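Local coordinates for E3 ubiquitin-protein ligase HERC2 (Homo sapiens, PDB 4L1M) that probably acts as an E3 ubiquitin ligase that passes ubiquitin to target proteins, this portion being its first RCC1-like beta-propeller domain, at residues A159-G172 against L205-T219. Residues are numbered along the deposited sequence; the frame is centred on the assembly and turned at random.
Sequences ACGSTYSAAITAEG and LKVIDVACGSGDAQT
With chi1 at 64°, Y164 CG sits between its own backbone N and carbonyl carbon, and the ring carries its hydroxyl across to the hairpin formed by strands 207-212 and 218-223. There OH donates to T219 OG1 at 2.7 Å and accepts from G213 N at 3.0 Å, so the buried hydroxyl has both an acceptor and a donor partner, and T219 OG1 is itself held by R184 O. C212, its SG anti to the carbonyl carbon (chi1 -58°), sets the sulfur obliquely by the ring, 4.3 Å from the Y164 ring centroid, while C212 CB packs on G161 CA. A water links C160 O to C212 N, and S162 N donates to G213 O, 3.2 Å away. Farther along, I168 CD1 wedges between V207 CG1 and V210 CG1, 3.8 Å from each, and V210 CG1 also reaches the methyls of A159 and A166. At the other end V207 N donates to O of G172, the closing residue of the type I turn T169-G172, and K206 CG lies against G172 CA. Strands 164-169 and 207-212 thus pack face to face, nearly antiparallel, joining two successive four-stranded blades of the seven-bladed RCC1-type beta-propeller.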
ATOM      1  N   ALA A 159       5.847  -5.208   2.147  1.00 37.78           N
ATOM      2  CA  ALA A 159       5.507  -3.912   1.625  1.00 37.97           C
ATOM      3  C   ALA A 159       6.542  -3.495   0.619  1.00 40.33           C
ATOM      4  O   ALA A 159       7.689  -3.877   0.729  1.00 44.22           O
ATOM      5  CB  ALA A 159       5.433  -2.905   2.754  1.00 37.56           C
ATOM      6  N   CYS A 160       6.126  -2.676  -0.346  1.00 40.52           N
ATOM      7  CA  CYS A 160       7.017  -2.089  -1.313  1.00 38.41           C
ATOM      8  C   CYS A 160       6.915  -0.571  -1.331  1.00 38.57           C
ATOM      9  O   CYS A 160       5.830   0.010  -1.157  1.00 37.11           O
ATOM     10  CB  CYS A 160       6.660  -2.579  -2.699  1.00 39.22           C
ATOM     11  SG  CYS A 160       6.944  -4.330  -2.963  1.00 39.71           S
ATOM     12  N   GLY A 161       8.054   0.061  -1.584  1.00 38.76           N
ATOM     13  CA  GLY A 161       8.108   1.451  -2.002  1.00 38.82           C
ATOM     14  C   GLY A 161       8.341   1.489  -3.490  1.00 40.48           C
ATOM     15  O   GLY A 161       8.318   0.452  -4.161  1.00 40.14           O
ATOM     16  N   SER A 162       8.553   2.685  -4.028  1.00 40.63           N
ATOM     17  CA  SER A 162       8.855   2.806  -5.463  1.00 40.95           C
ATOM     18  C   SER A 162      10.207   2.193  -5.769  1.00 39.70           C
ATOM     19  O   SER A 162      10.377   1.593  -6.822  1.00 40.68           O
ATOM     20  CB  SER A 162       8.814   4.266  -5.923  1.00 40.14           C
ATOM     21  OG  SER A 162       9.735   5.033  -5.183  1.00 41.04           O
ATOM     22  N   THR A 163      11.152   2.323  -4.841  1.00 38.46           N
ATOM     23  CA  THR A 163      12.501   1.816  -5.057  1.00 39.64           C
ATOM     24  C   THR A 163      13.083   0.993  -3.907  1.00 38.84           C
ATOM     25  O   THR A 163      14.290   0.747  -3.872  1.00 40.18           O
ATOM     26  CB  THR A 163      13.466   2.985  -5.338  1.00 40.05           C
ATOM     27  OG1 THR A 163      13.495   3.852  -4.207  1.00 37.57           O
ATOM     28  CG2 THR A 163      13.031   3.757  -6.582  1.00 39.18           C
ATOM     29  N   TYR A 164      12.244   0.591  -2.960  1.00 38.00           N
ATOM     30  CA  TYR A 164      12.709  -0.181  -1.819  1.00 37.74           C
ATOM     31  C   TYR A 164      11.630  -1.123  -1.336  1.00 36.97           C
ATOM     32  O   TYR A 164      10.572  -1.210  -1.956  1.00 36.57           O
ATOM     33  CB  TYR A 164      13.228   0.727  -0.702  1.00 37.91           C
ATOM     34  CG  TYR A 164      12.242   1.659  -0.038  1.00 38.14           C
ATOM     35  CD1 TYR A 164      11.579   2.657  -0.752  1.00 37.68           C
ATOM     36  CD2 TYR A 164      12.049   1.609   1.333  1.00 38.38           C
ATOM     37  CE1 TYR A 164      10.698   3.529  -0.116  1.00 38.71           C
ATOM     38  CE2 TYR A 164      11.178   2.478   1.966  1.00 38.19           C
ATOM     39  CZ  TYR A 164      10.505   3.433   1.247  1.00 38.31           C
ATOM     40  OH  TYR A 164       9.644   4.294   1.912  1.00 38.18           O
ATOM     41  N   SER A 165      11.925  -1.857  -0.261  1.00 36.88           N
ATOM     42  CA  SER A 165      11.079  -2.935   0.196  1.00 35.89           C
ATOM     43  C   SER A 165      11.152  -3.051   1.729  1.00 37.09           C
ATOM     44  O   SER A 165      12.121  -2.598   2.359  1.00 35.88           O
ATOM     45  CB  SER A 165      11.540  -4.251  -0.447  1.00 36.74           C
ATOM     46  OG  SER A 165      11.490  -4.195  -1.866  1.00 36.69           O
ATOM     47  N   ALA A 166      10.131  -3.660   2.327  1.00 36.27           N
ATOM     48  CA  ALA A 166      10.186  -3.961   3.747  1.00 38.06           C
ATOM     49  C   ALA A 166       9.466  -5.263   4.081  1.00 40.36           C
ATOM     50  O   ALA A 166       8.684  -5.796   3.266  1.00 40.70           O
ATOM     51  CB  ALA A 166       9.612  -2.817   4.559  1.00 36.98           C
ATOM     52  N   ALA A 167       9.743  -5.777   5.281  1.00 39.04           N
ATOM     53  CA  ALA A 167       9.012  -6.897   5.783  1.00 40.15           C
ATOM     54  C   ALA A 167       9.034  -6.938   7.295  1.00 40.65           C
ATOM     55  O   ALA A 167       9.958  -6.461   7.921  1.00 42.57           O
ATOM     56  CB  ALA A 167       9.579  -8.180   5.205  1.00 42.44           C
ATOM     57  N   ILE A 168       8.004  -7.524   7.875  1.00 41.54           N
ATOM     58  CA  ILE A 168       7.867  -7.616   9.324  1.00 43.54           C
ATOM     59  C   ILE A 168       7.813  -9.100   9.722  1.00 45.38           C
ATOM     60  O   ILE A 168       7.112  -9.887   9.085  1.00 44.54           O
ATOM     61  CB  ILE A 168       6.584  -6.881   9.791  1.00 43.67           C
ATOM     62  CG1 ILE A 168       6.617  -5.417   9.350  1.00 42.48           C
ATOM     63  CG2 ILE A 168       6.449  -6.915  11.301  1.00 46.20           C
ATOM     64  CD1 ILE A 168       5.301  -4.685   9.518  1.00 41.95           C
ATOM     65  N   THR A 169       8.530  -9.473  10.781  1.00 46.76           N
ATOM     66  CA  THR A 169       8.463 -10.829  11.299  1.00 48.51           C
ATOM     67  C   THR A 169       7.376 -10.969  12.353  1.00 49.57           C
ATOM     68  O   THR A 169       6.811  -9.982  12.813  1.00 49.66           O
ATOM     69  CB  THR A 169       9.801 -11.259  11.902  1.00 50.91           C
ATOM     70  OG1 THR A 169      10.097 -10.474  13.078  1.00 51.94           O
ATOM     71  CG2 THR A 169      10.892 -11.095  10.870  1.00 50.39           C
ATOM     72  N   ALA A 170       7.102 -12.205  12.753  1.00 51.86           N
ATOM     73  CA  ALA A 170       6.080 -12.472  13.775  1.00 53.22           C
ATOM     74  C   ALA A 170       6.485 -11.896  15.154  1.00 54.92           C
ATOM     75  O   ALA A 170       5.627 -11.414  15.875  1.00 53.93           O
ATOM     76  CB  ALA A 170       5.781 -13.957  13.859  1.00 53.78           C
ATOM     77  N   GLU A 171       7.783 -11.918  15.484  1.00 57.02           N
ATOM     78  CA  GLU A 171       8.329 -11.244  16.712  1.00 59.73           C
ATOM     79  C   GLU A 171       8.184  -9.710  16.713  1.00 56.71           C
ATOM     80  O   GLU A 171       8.321  -9.101  17.757  1.00 55.54           O
ATOM     81  CB  GLU A 171       9.832 -11.486  16.850  1.00 63.13           C
ATOM     82  CG  GLU A 171      10.243 -12.820  17.393  1.00 69.64           C
ATOM     83  CD  GLU A 171      11.764 -12.987  17.449  1.00 74.68           C
ATOM     84  OE1 GLU A 171      12.229 -13.935  18.131  1.00 82.88           O
ATOM     85  OE2 GLU A 171      12.495 -12.191  16.813  1.00 72.05           O
ATOM     86  N   GLY A 172       8.021  -9.088  15.537  1.00 52.77           N
ATOM     87  CA  GLY A 172       7.932  -7.634  15.448  1.00 50.88           C
ATOM     88  C   GLY A 172       9.199  -6.903  15.002  1.00 48.63           C
ATOM     89  O   GLY A 172       9.317  -5.701  15.195  1.00 48.18           O
ATOM     90  N   LEU A 205      10.615  -2.917  20.279  1.00 61.08           N
ATOM     91  CA  LEU A 205       9.202  -2.687  20.077  1.00 59.43           C
ATOM     92  C   LEU A 205       8.706  -3.677  19.054  1.00 58.58           C
ATOM     93  O   LEU A 205       9.446  -4.100  18.181  1.00 58.11           O
ATOM     94  CB  LEU A 205       8.959  -1.286  19.544  1.00 57.46           C
ATOM     95  CG  LEU A 205       9.341  -0.152  20.484  1.00 58.00           C
ATOM     96  CD1 LEU A 205       9.207   1.171  19.756  1.00 57.19           C
ATOM     97  CD2 LEU A 205       8.472  -0.158  21.705  1.00 59.09           C
ATOM     98  N   LYS A 206       7.433  -4.041  19.156  1.00 59.50           N
ATOM     99  CA  LYS A 206       6.838  -4.938  18.204  1.00 57.65           C
ATOM    100  C   LYS A 206       6.180  -4.125  17.079  1.00 54.03           C
ATOM    101  O   LYS A 206       5.130  -3.520  17.270  1.00 52.55           O
ATOM    102  CB  LYS A 206       5.828  -5.848  18.888  1.00 59.96           C
ATOM    103  CG  LYS A 206       5.400  -6.989  17.988  1.00 61.73           C
ATOM    104  CD  LYS A 206       4.182  -7.750  18.500  1.00 63.95           C
ATOM    105  CE  LYS A 206       3.529  -8.495  17.339  1.00 62.55           C
ATOM    106  NZ  LYS A 206       2.764  -9.652  17.833  1.00 64.86           N
ATOM    107  N   VAL A 207       6.796  -4.133  15.902  1.00 50.98           N
ATOM    108  CA  VAL A 207       6.233  -3.449  14.746  1.00 48.40           C
ATOM    109  C   VAL A 207       5.099  -4.289  14.190  1.00 47.27           C
ATOM    110  O   VAL A 207       5.255  -5.500  14.036  1.00 47.09           O
ATOM    111  CB  VAL A 207       7.298  -3.240  13.639  1.00 47.00           C
ATOM    112  CG1 VAL A 207       6.696  -2.584  12.407  1.00 44.53           C
ATOM    113  CG2 VAL A 207       8.449  -2.396  14.156  1.00 47.16           C
ATOM    114  N   ILE A 208       3.974  -3.647  13.865  1.00 46.03           N
ATOM    115  CA  ILE A 208       2.807  -4.365  13.308  1.00 46.54           C
ATOM    116  C   ILE A 208       2.337  -3.894  11.933  1.00 45.10           C
ATOM    117  O   ILE A 208       1.575  -4.597  11.274  1.00 45.04           O
ATOM    118  CB  ILE A 208       1.596  -4.337  14.259  1.00 47.28           C
ATOM    119  CG1 ILE A 208       1.047  -2.905  14.403  1.00 46.55           C
ATOM    120  CG2 ILE A 208       1.979  -4.962  15.600  1.00 49.02           C
ATOM    121  CD1 ILE A 208      -0.222  -2.823  15.233  1.00 47.90           C
ATOM    122  N   ASP A 209       2.740  -2.706  11.517  1.00 44.35           N
ATOM    123  CA  ASP A 209       2.479  -2.264  10.163  1.00 43.38           C
ATOM    124  C   ASP A 209       3.611  -1.375   9.685  1.00 41.57           C
ATOM    125  O   ASP A 209       4.331  -0.774  10.493  1.00 41.26           O
ATOM    126  CB  ASP A 209       1.144  -1.527  10.077  1.00 45.11           C
ATOM    127  CG  ASP A 209       0.636  -1.413   8.655  1.00 46.52           C
ATOM    128  OD1 ASP A 209       0.871  -2.351   7.829  1.00 47.50           O
ATOM    129  OD2 ASP A 209      -0.000  -0.375   8.353  1.00 48.56           O
ATOM    130  N   VAL A 210       3.764  -1.304   8.371  1.00 39.92           N
ATOM    131  CA  VAL A 210       4.758  -0.461   7.734  1.00 39.69           C
ATOM    132  C   VAL A 210       4.240  -0.062   6.361  1.00 38.86           C
ATOM    133  O   VAL A 210       3.585  -0.850   5.705  1.00 40.62           O
ATOM    134  CB  VAL A 210       6.125  -1.185   7.618  1.00 40.24           C
ATOM    135  CG1 VAL A 210       6.053  -2.355   6.674  1.00 40.11           C
ATOM    136  CG2 VAL A 210       7.218  -0.225   7.165  1.00 40.94           C
ATOM    137  N   ALA A 211       4.541   1.159   5.924  1.00 38.86           N
ATOM    138  CA  ALA A 211       4.190   1.615   4.573  1.00 37.41           C
ATOM    139  C   ALA A 211       5.353   2.431   3.956  1.00 38.57           C
ATOM    140  O   ALA A 211       6.049   3.189   4.655  1.00 38.28           O
ATOM    141  CB  ALA A 211       2.912   2.425   4.594  1.00 36.74           C
ATOM    142  N   CYS A 212       5.555   2.250   2.649  1.00 37.44           N
ATOM    143  CA  CYS A 212       6.650   2.844   1.945  1.00 37.16           C
ATOM    144  C   CYS A 212       6.180   3.842   0.888  1.00 37.21           C
ATOM    145  O   CYS A 212       5.164   3.637   0.261  1.00 36.94           O
ATOM    146  CB  CYS A 212       7.449   1.753   1.290  1.00 38.19           C
ATOM    147  SG  CYS A 212       8.078   0.542   2.451  1.00 42.45           S
ATOM    148  N   GLY A 213       6.961   4.905   0.674  1.00 37.61           N
ATOM    149  CA  GLY A 213       6.612   5.958  -0.254  1.00 36.52           C
ATOM    150  C   GLY A 213       7.397   5.936  -1.556  1.00 35.66           C
ATOM    151  O   GLY A 213       8.057   4.957  -1.880  1.00 37.44           O
ATOM    152  N   SER A 214       7.289   7.036  -2.299  1.00 34.33           N
ATOM    153  CA  SER A 214       7.879   7.195  -3.613  1.00 32.38           C
ATOM    154  C   SER A 214       8.593   8.521  -3.766  1.00 33.42           C
ATOM    155  O   SER A 214       8.613   9.334  -2.853  1.00 32.31           O
ATOM    156  CB  SER A 214       6.814   7.067  -4.699  1.00 31.58           C
ATOM    157  OG  SER A 214       5.796   8.014  -4.560  1.00 30.14           O
ATOM    158  N   GLY A 215       9.213   8.711  -4.937  1.00 37.41           N
ATOM    159  CA  GLY A 215      10.126   9.840  -5.185  1.00 38.44           C
ATOM    160  C   GLY A 215      11.076   9.924  -4.014  1.00 38.99           C
ATOM    161  O   GLY A 215      11.668   8.915  -3.627  1.00 40.75           O
ATOM    162  N   ASP A 216      11.234  11.119  -3.463  1.00 38.67           N
ATOM    163  CA  ASP A 216      12.029  11.304  -2.253  1.00 38.97           C
ATOM    164  C   ASP A 216      11.139  10.863  -1.149  1.00 39.17           C
ATOM    165  O   ASP A 216      10.223  11.568  -0.750  1.00 42.82           O
ATOM    166  CB  ASP A 216      12.439  12.776  -2.111  1.00 41.45           C
ATOM    167  CG  ASP A 216      13.404  13.232  -3.238  1.00 41.69           C
ATOM    168  OD1 ASP A 216      13.823  12.399  -4.068  1.00 40.54           O
ATOM    169  OD2 ASP A 216      13.727  14.428  -3.277  1.00 43.97           O
ATOM    170  N   ALA A 217      11.361   9.644  -0.701  1.00 38.55           N
ATOM    171  CA  ALA A 217      10.333   8.866  -0.027  1.00 34.51           C
ATOM    172  C   ALA A 217      10.449   8.913   1.465  1.00 33.35           C
ATOM    173  O   ALA A 217      11.553   8.944   2.015  1.00 33.49           O
ATOM    174  CB  ALA A 217      10.430   7.424  -0.466  1.00 34.16           C
ATOM    175  N   GLN A 218       9.289   8.875   2.096  1.00 32.09           N
ATOM    176  CA  GLN A 218       9.149   8.640   3.516  1.00 33.94           C
ATOM    177  C   GLN A 218       8.778   7.197   3.786  1.00 34.13           C
ATOM    178  O   GLN A 218       8.303   6.480   2.906  1.00 34.02           O
ATOM    179  CB  GLN A 218       8.045   9.551   4.126  1.00 33.76           C
ATOM    180  CG  GLN A 218       6.603   9.042   3.993  1.00 32.90           C
ATOM    181  CD  GLN A 218       5.952   9.308   2.634  1.00 32.31           C
ATOM    182  OE1 GLN A 218       6.585   9.231   1.609  1.00 33.05           O
ATOM    183  NE2 GLN A 218       4.660   9.588   2.641  1.00 33.55           N
ATOM    184  N   THR A 219       8.946   6.793   5.036  1.00 34.26           N
ATOM    185  CA  THR A 219       8.575   5.463   5.467  1.00 34.07           C
ATOM    186  C   THR A 219       7.832   5.627   6.777  1.00 34.09           C
ATOM    187  O   THR A 219       8.234   6.432   7.592  1.00 35.38           O
ATOM    188  CB  THR A 219       9.845   4.615   5.643  1.00 35.82           C
ATOM    189  OG1 THR A 219      10.593   4.606   4.401  1.00 36.50           O
ATOM    190  CG2 THR A 219       9.500   3.197   6.069  1.00 36.67           C
TER
HETATM  191  O   HOH W   1       4.243   0.112   1.115  1.00 37.37           O